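Local coordinates for protein beta-fructofuranosidase (Bifidobacterium adolescentis, PDB 6NOB) that probably hydrolyses terminal beta-fructofuranoside bonds, as in sucrose, as a member of glycoside hydrolase family 32, at residues S118-E123 against F586-V591; D167-T172 against S491-E496. All blocks are in the same frame, centred on the assembly; numbering follows the deposited sequence.

Interaction 1. Residues S118-E123 against F586-V591; sequences SGAHFE and FFDRNV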
loop_
_atom_site.group_PDB
_atom_site.type_symbol
_atom_site.label_atom_id
_atom_site.label_comp_id
_atom_site.label_asym_id
_atom_site.label_seq_id
_atom_site.Cartn_x
_atom_site.Cartn_y
_atom_site.Cartn_z
ATOM N N SER A 118 -10.479 -7.930 7.376
ATOM C CA SER A 118 -11.354 -6.771 7.333
ATOM C C SER A 118 -12.529 -7.043 6.400
ATOM O O SER A 118 -12.513 -7.975 5.592
ATOM C CB SER A 118 -10.591 -5.531 6.872
ATOM O OG SER A 118 -10.258 -5.631 5.497
ATOM N N GLY A 119 -13.556 -6.204 6.508
ATOM C CA GLY A 119 -14.748 -6.381 5.702
ATOM C C GLY A 119 -14.844 -5.471 4.493
ATOM O O GLY A 119 -15.529 -5.806 3.522
ATOM N N ALA A 120 -14.165 -4.319 4.530
ATOM C CA ALA A 120 -14.322 -3.306 3.495
ATOM C C ALA A 120 -13.012 -2.772 2.929
ATOM O O ALA A 120 -13.052 -1.892 2.063
ATOM C CB ALA A 120 -15.148 -2.124 4.025
ATOM N N HIS A 121 -11.866 -3.259 3.388
ATOM C CA HIS A 121 -10.581 -2.860 2.834
ATOM C C HIS A 121 -10.093 -3.926 1.862
ATOM O O HIS A 121 -10.403 -5.111 2.010
ATOM C CB HIS A 121 -9.542 -2.646 3.939
ATOM C CG HIS A 121 -9.848 -1.492 4.843
ATOM N ND1 HIS A 121 -10.888 -1.511 5.748
ATOM C CD2 HIS A 121 -9.246 -0.288 4.986
ATOM C CE1 HIS A 121 -10.917 -0.365 6.405
ATOM N NE2 HIS A 121 -9.931 0.396 5.963
ATOM N N PHE A 122 -9.330 -3.499 0.858
ATOM C CA PHE A 122 -8.822 -4.457 -0.114
ATOM C C PHE A 122 -7.770 -5.356 0.524
ATOM O O PHE A 122 -6.853 -4.880 1.201
ATOM C CB PHE A 122 -8.228 -3.761 -1.336
ATOM C CG PHE A 122 -7.677 -4.726 -2.350
ATOM C CD1 PHE A 122 -8.518 -5.337 -3.268
ATOM C CD2 PHE A 122 -6.330 -5.060 -2.357
ATOM C CE1 PHE A 122 -8.023 -6.244 -4.190
ATOM C CE2 PHE A 122 -5.829 -5.969 -3.274
ATOM C CZ PHE A 122 -6.677 -6.559 -4.194
ATOM N N GLU A 123 -7.907 -6.657 0.300
ATOM C CA GLU A 123 -6.932 -7.664 0.678
ATOM C C GLU A 123 -6.868 -8.690 -0.442
ATOM O O GLU A 123 -7.868 -8.913 -1.136
ATOM C CB GLU A 123 -7.301 -8.368 1.995
ATOM C CG GLU A 123 -7.527 -7.449 3.185
ATOM C CD GLU A 123 -8.045 -8.198 4.400
ATOM O OE1 GLU A 123 -8.150 -9.442 4.328
ATOM O OE2 GLU A 123 -8.350 -7.547 5.425
ATOM N N PHE A 586 -13.912 5.372 11.001
ATOM C CA PHE A 586 -14.202 4.139 10.273
ATOM C C PHE A 586 -13.487 3.006 10.999
ATOM O O PHE A 586 -12.251 2.962 11.014
ATOM C CB PHE A 586 -13.728 4.204 8.820
ATOM C CG PHE A 586 -14.447 5.215 7.966
ATOM C CD1 PHE A 586 -14.102 6.556 8.011
ATOM C CD2 PHE A 586 -15.436 4.814 7.084
ATOM C CE1 PHE A 586 -14.748 7.483 7.213
ATOM C CE2 PHE A 586 -16.088 5.736 6.283
ATOM C CZ PHE A 586 -15.742 7.074 6.348
ATOM N N PHE A 587 -14.247 2.092 11.598
ATOM C CA PHE A 587 -13.676 0.878 12.172
ATOM C C PHE A 587 -14.226 -0.327 11.428
ATOM O O PHE A 587 -15.443 -0.537 11.394
ATOM C CB PHE A 587 -13.965 0.747 13.666
ATOM C CG PHE A 587 -13.303 -0.447 14.285
ATOM C CD1 PHE A 587 -11.945 -0.432 14.556
ATOM C CD2 PHE A 587 -14.025 -1.599 14.556
ATOM C CE1 PHE A 587 -11.320 -1.535 15.108
ATOM C CE2 PHE A 587 -13.406 -2.706 15.107
ATOM C CZ PHE A 587 -12.051 -2.674 15.382
ATOM N N ASP A 588 -13.326 -1.131 10.858
ATOM C CA ASP A 588 -13.688 -2.229 9.967
ATOM C C ASP A 588 -13.078 -3.527 10.509
ATOM O O ASP A 588 -12.093 -4.039 9.974
ATOM C CB ASP A 588 -13.230 -1.933 8.537
ATOM C CG ASP A 588 -13.662 -2.995 7.546
ATOM O OD1 ASP A 588 -14.605 -3.757 7.852
ATOM O OD2 ASP A 588 -13.056 -3.062 6.457
ATOM N N ARG A 589 -13.668 -4.037 11.594
ATOM C CA ARG A 589 -13.336 -5.332 12.187
ATOM C C ARG A 589 -11.935 -5.382 12.792
ATOM O O ARG A 589 -11.785 -5.703 13.976
ATOM C CB ARG A 589 -13.509 -6.448 11.151
ATOM C CG ARG A 589 -14.968 -6.744 10.821
ATOM C CD ARG A 589 -15.115 -7.376 9.447
ATOM N NE ARG A 589 -14.517 -8.707 9.389
ATOM C CZ ARG A 589 -15.155 -9.826 9.715
ATOM N NH1 ARG A 589 -16.415 -9.778 10.127
ATOM N NH2 ARG A 589 -14.533 -10.995 9.630
ATOM N N ASN A 590 -10.897 -5.082 12.002
ATOM C CA ASN A 590 -9.538 -5.175 12.524
ATOM C C ASN A 590 -8.660 -3.996 12.113
ATOM O O ASN A 590 -7.432 -4.135 12.083
ATOM C CB ASN A 590 -8.871 -6.489 12.090
ATOM C CG ASN A 590 -8.705 -6.599 10.583
ATOM O OD1 ASN A 590 -9.130 -5.723 9.827
ATOM N ND2 ASN A 590 -8.077 -7.682 10.138
ATOM N N VAL A 591 -9.251 -2.846 11.799
ATOM C CA VAL A 591 -8.483 -1.666 11.417
ATOM C C VAL A 591 -9.357 -0.443 11.656
ATOM O O VAL A 591 -10.570 -0.474 11.432
ATOM C CB VAL A 591 -8.001 -1.759 9.948
ATOM C CG1 VAL A 591 -9.186 -1.897 8.994
ATOM C CG2 VAL A 591 -7.136 -0.559 9.576
HETATM O O HOH W 1 -6.665 -8.403 7.559
#
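The irregular chain of S118-E123 wraps past the end of strand 582-588, its backbone closest to the turn at S118 and R589, whose CA atoms are 5.4 Å apart. D588 carries the contact. Its CG stands anti to the backbone N (chi1 -176°), and the carboxylate reaches into the curve of 118-123. OD1 of D588 accepts from N of G119 at 3.0 Å, the donor lying above the carboxylate plane. OD2 of D588 is gripped twice: the backbone N of A120 comes on the syn side at 2.6 Å, while ND1 of H121 meets its anti lone pair at 2.8 Å. Ring and carboxylate are nearly coplanar, 23° apart. The H121 ring is held at both nitrogens, since its NE2 bonds to OE2 of E593, and CG1 of V591 lies over one face, 3.8 Å from the ring centroid, as a CH-pi contact. An alanine in place of D588 would probably leave the N-H groups of G119 and A120 and ND1 of H121 without their acceptor, with the ring freer to turn. OD1 of N590 rests 3.3 Å from CB of S118, and a water joins ND2 of N590 to OE2 of E123, which also accepts from N and OG of S118. This His-carboxylate pair, whose aspartate also binds two backbone N-H groups, sits at a beta-hairpin turn and ties the family's C-terminal beta-sandwich to the chain entering its beta-propeller.

Interaction 2. Residues D167-T172 against S491-E496; sequences DLVHWT and SEVYRE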
loop_
_atom_site.group_PDB
_atom_site.type_symbol
_atom_site.label_atom_id
_atom_site.label_comp_id
_atom_site.label_asym_id
_atom_site.label_seq_id
_atom_site.Cartn_x
_atom_site.Cartn_y
_atom_site.Cartn_z
ATOM N N ASP A 167 -15.533 1.843 -8.756
ATOM C CA ASP A 167 -15.952 2.807 -7.745
ATOM C C ASP A 167 -14.917 3.029 -6.647
ATOM O O ASP A 167 -15.233 3.697 -5.655
ATOM C CB ASP A 167 -17.289 2.373 -7.119
ATOM C CG ASP A 167 -17.205 1.024 -6.415
ATOM O OD1 ASP A 167 -16.100 0.445 -6.324
ATOM O OD2 ASP A 167 -18.259 0.539 -5.950
ATOM N N LEU A 168 -13.706 2.479 -6.785
ATOM C CA LEU A 168 -12.630 2.590 -5.799
ATOM C C LEU A 168 -12.965 1.902 -4.478
ATOM O O LEU A 168 -12.187 1.988 -3.521
ATOM C CB LEU A 168 -12.274 4.057 -5.534
ATOM C CG LEU A 168 -11.544 4.820 -6.634
ATOM C CD1 LEU A 168 -11.693 6.318 -6.423
ATOM C CD2 LEU A 168 -10.079 4.415 -6.671
ATOM N N VAL A 169 -14.105 1.216 -4.417
ATOM C CA VAL A 169 -14.562 0.540 -3.202
ATOM C C VAL A 169 -14.627 -0.970 -3.400
ATOM O O VAL A 169 -14.077 -1.732 -2.596
ATOM C CB VAL A 169 -15.928 1.094 -2.738
ATOM C CG1 VAL A 169 -16.473 0.260 -1.590
ATOM C CG2 VAL A 169 -15.797 2.556 -2.334
ATOM N N HIS A 170 -15.290 -1.425 -4.461
ATOM C CA HIS A 170 -15.430 -2.845 -4.767
ATOM C C HIS A 170 -14.408 -3.240 -5.824
ATOM O O HIS A 170 -14.278 -2.560 -6.846
ATOM C CB HIS A 170 -16.841 -3.167 -5.263
ATOM C CG HIS A 170 -17.928 -2.743 -4.325
ATOM N ND1 HIS A 170 -18.552 -1.517 -4.414
ATOM C CD2 HIS A 170 -18.508 -3.384 -3.283
ATOM C CE1 HIS A 170 -19.466 -1.420 -3.465
ATOM N NE2 HIS A 170 -19.459 -2.540 -2.766
ATOM N N TRP A 171 -13.712 -4.351 -5.599
ATOM C CA TRP A 171 -12.568 -4.732 -6.415
ATOM C C TRP A 171 -12.786 -6.084 -7.078
ATOM O O TRP A 171 -13.337 -7.008 -6.471
ATOM C CB TRP A 171 -11.293 -4.745 -5.566
ATOM C CG TRP A 171 -10.969 -3.369 -5.100
ATOM C CD1 TRP A 171 -11.314 -2.801 -3.908
ATOM C CD2 TRP A 171 -10.281 -2.360 -5.843
ATOM N NE1 TRP A 171 -10.863 -1.505 -3.855
ATOM C CE2 TRP A 171 -10.225 -1.209 -5.032
ATOM C CE3 TRP A 171 -9.689 -2.323 -7.109
ATOM C CZ2 TRP A 171 -9.608 -0.031 -5.448
ATOM C CZ3 TRP A 171 -9.080 -1.153 -7.522
ATOM C CH2 TRP A 171 -9.042 -0.023 -6.693
ATOM N N THR A 172 -12.352 -6.181 -8.332
ATOM C CA THR A 172 -12.375 -7.411 -9.110
ATOM C C THR A 172 -10.941 -7.874 -9.330
ATOM O O THR A 172 -10.108 -7.106 -9.822
ATOM C CB THR A 172 -13.079 -7.193 -10.454
ATOM O OG1 THR A 172 -14.472 -6.936 -10.235
ATOM C CG2 THR A 172 -12.928 -8.415 -11.343
ATOM N N SER A 491 -15.600 10.418 -2.009
ATOM C CA SER A 491 -17.055 10.393 -1.898
ATOM C C SER A 491 -17.613 8.987 -2.077
ATOM O O SER A 491 -18.613 8.635 -1.441
ATOM C CB SER A 491 -17.672 11.361 -2.912
ATOM O OG SER A 491 -17.583 10.858 -4.234
ATOM N N GLU A 492 -16.971 8.165 -2.911
ATOM C CA GLU A 492 -17.473 6.816 -3.148
ATOM C C GLU A 492 -17.430 5.961 -1.887
ATOM O O GLU A 492 -18.289 5.091 -1.701
ATOM C CB GLU A 492 -16.675 6.149 -4.266
ATOM C CG GLU A 492 -16.840 6.803 -5.626
ATOM C CD GLU A 492 -15.804 7.874 -5.886
ATOM O OE1 GLU A 492 -15.201 8.378 -4.915
ATOM O OE2 GLU A 492 -15.583 8.205 -7.069
ATOM N N VAL A 493 -16.442 6.183 -1.016
ATOM C CA VAL A 493 -16.373 5.433 0.236
ATOM C C VAL A 493 -17.620 5.691 1.074
ATOM O O VAL A 493 -18.255 4.757 1.580
ATOM C CB VAL A 493 -15.086 5.787 1.005
ATOM C CG1 VAL A 493 -15.232 5.451 2.483
ATOM C CG2 VAL A 493 -13.896 5.058 0.402
ATOM N N TYR A 494 -17.998 6.964 1.220
ATOM C CA TYR A 494 -19.219 7.297 1.949
ATOM C C TYR A 494 -20.449 6.712 1.266
ATOM O O TYR A 494 -21.347 6.184 1.934
ATOM C CB TYR A 494 -19.360 8.813 2.076
ATOM C CG TYR A 494 -18.274 9.489 2.886
ATOM C CD1 TYR A 494 -18.227 9.358 4.270
ATOM C CD2 TYR A 494 -17.314 10.281 2.269
ATOM C CE1 TYR A 494 -17.246 9.988 5.014
ATOM C CE2 TYR A 494 -16.327 10.913 3.006
ATOM C CZ TYR A 494 -16.298 10.764 4.378
ATOM O OH TYR A 494 -15.318 11.391 5.115
ATOM N N ARG A 495 -20.507 6.792 -0.066
ATOM C CA ARG A 495 -21.689 6.338 -0.791
ATOM C C ARG A 495 -21.869 4.828 -0.683
ATOM O O ARG A 495 -22.991 4.345 -0.498
ATOM C CB ARG A 495 -21.595 6.761 -2.258
ATOM C CG ARG A 495 -22.833 6.433 -3.095
ATOM C CD ARG A 495 -22.572 6.667 -4.581
ATOM N NE ARG A 495 -21.681 5.653 -5.143
ATOM C CZ ARG A 495 -20.817 5.875 -6.129
ATOM N NH1 ARG A 495 -20.716 7.082 -6.668
ATOM N NH2 ARG A 495 -20.050 4.888 -6.576
ATOM N N GLU A 496 -20.781 4.066 -0.789
ATOM C CA GLU A 496 -20.891 2.614 -0.870
ATOM C C GLU A 496 -20.859 1.919 0.487
ATOM O O GLU A 496 -21.498 0.872 0.646
ATOM C CB GLU A 496 -19.772 2.049 -1.752
ATOM C CG GLU A 496 -19.771 2.573 -3.186
ATOM C CD GLU A 496 -21.028 2.203 -3.955
ATOM O OE1 GLU A 496 -21.577 1.106 -3.720
ATOM O OE2 GLU A 496 -21.470 3.015 -4.796
HETATM O O HOH W 2 -20.565 1.325 -7.490
#
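H170 and E496 cross at about a right angle, the imidazole and carboxylate planes 77° apart, with OE1 of E496 at the ring edge, 3.3 Å from CE1 of H170. The ring is set by its own loop: ND1 of H170 gives an in-plane hydrogen bond of 2.6 Å to the syn lone pair of D167 OD2. OD1 of D167 accepts from N of V169, an Asx turn, and from N of H170, which extends it to an Asx motif and helps hold the bend. D167 slants across E496, its OD2 lying 3.8 Å from CG of E496. Next to the polar groups, V169 splits its branches over the helix. CG1 of V169, anti to the backbone N (chi1 172°), touches CB of E496 at 3.8 Å; CG2 touches O of E492 and CG2 of V493. The backbone O of D167 comes within 3.2 Å of CB of E492, whose carboxylate turns to R447. On the helix, R495 grips OE2 of E496 side-on with NE and NH2. Loop and helix thus meet by van der Waals contact and one water, which donates to D167 OD2 and weakly to E496 OE2. Because OD2 of D167 and OE1 of E496 are 4.0 Å apart, the two carboxylates would probably repel if both are charged; the H170 bond, the R495 salt bridge and the water are likely to ease that strain.

In the fold
Interactions 1 and 2 have centres about 13 Å apart, and both bring irregular chain of the propeller part against another element: a strand of the C-terminal sandwich in interaction 1, the helix 491-497 that leads into it in interaction 2. Interaction 1 is buried and joins its parts through hydrogen bonds to one carboxylate. Interaction 2 is partly buried, with D167 and E496 in its middle beside V169, and R495 and H170 at the periphery; its direct polar bonds run within each segment or to residues such as R447. They touch through both pairs of segments: F122 meets W171 edge-to-face, while F586 packs on V493 and Y494. I635 touches A120, V169 and H170, bordering both contacts.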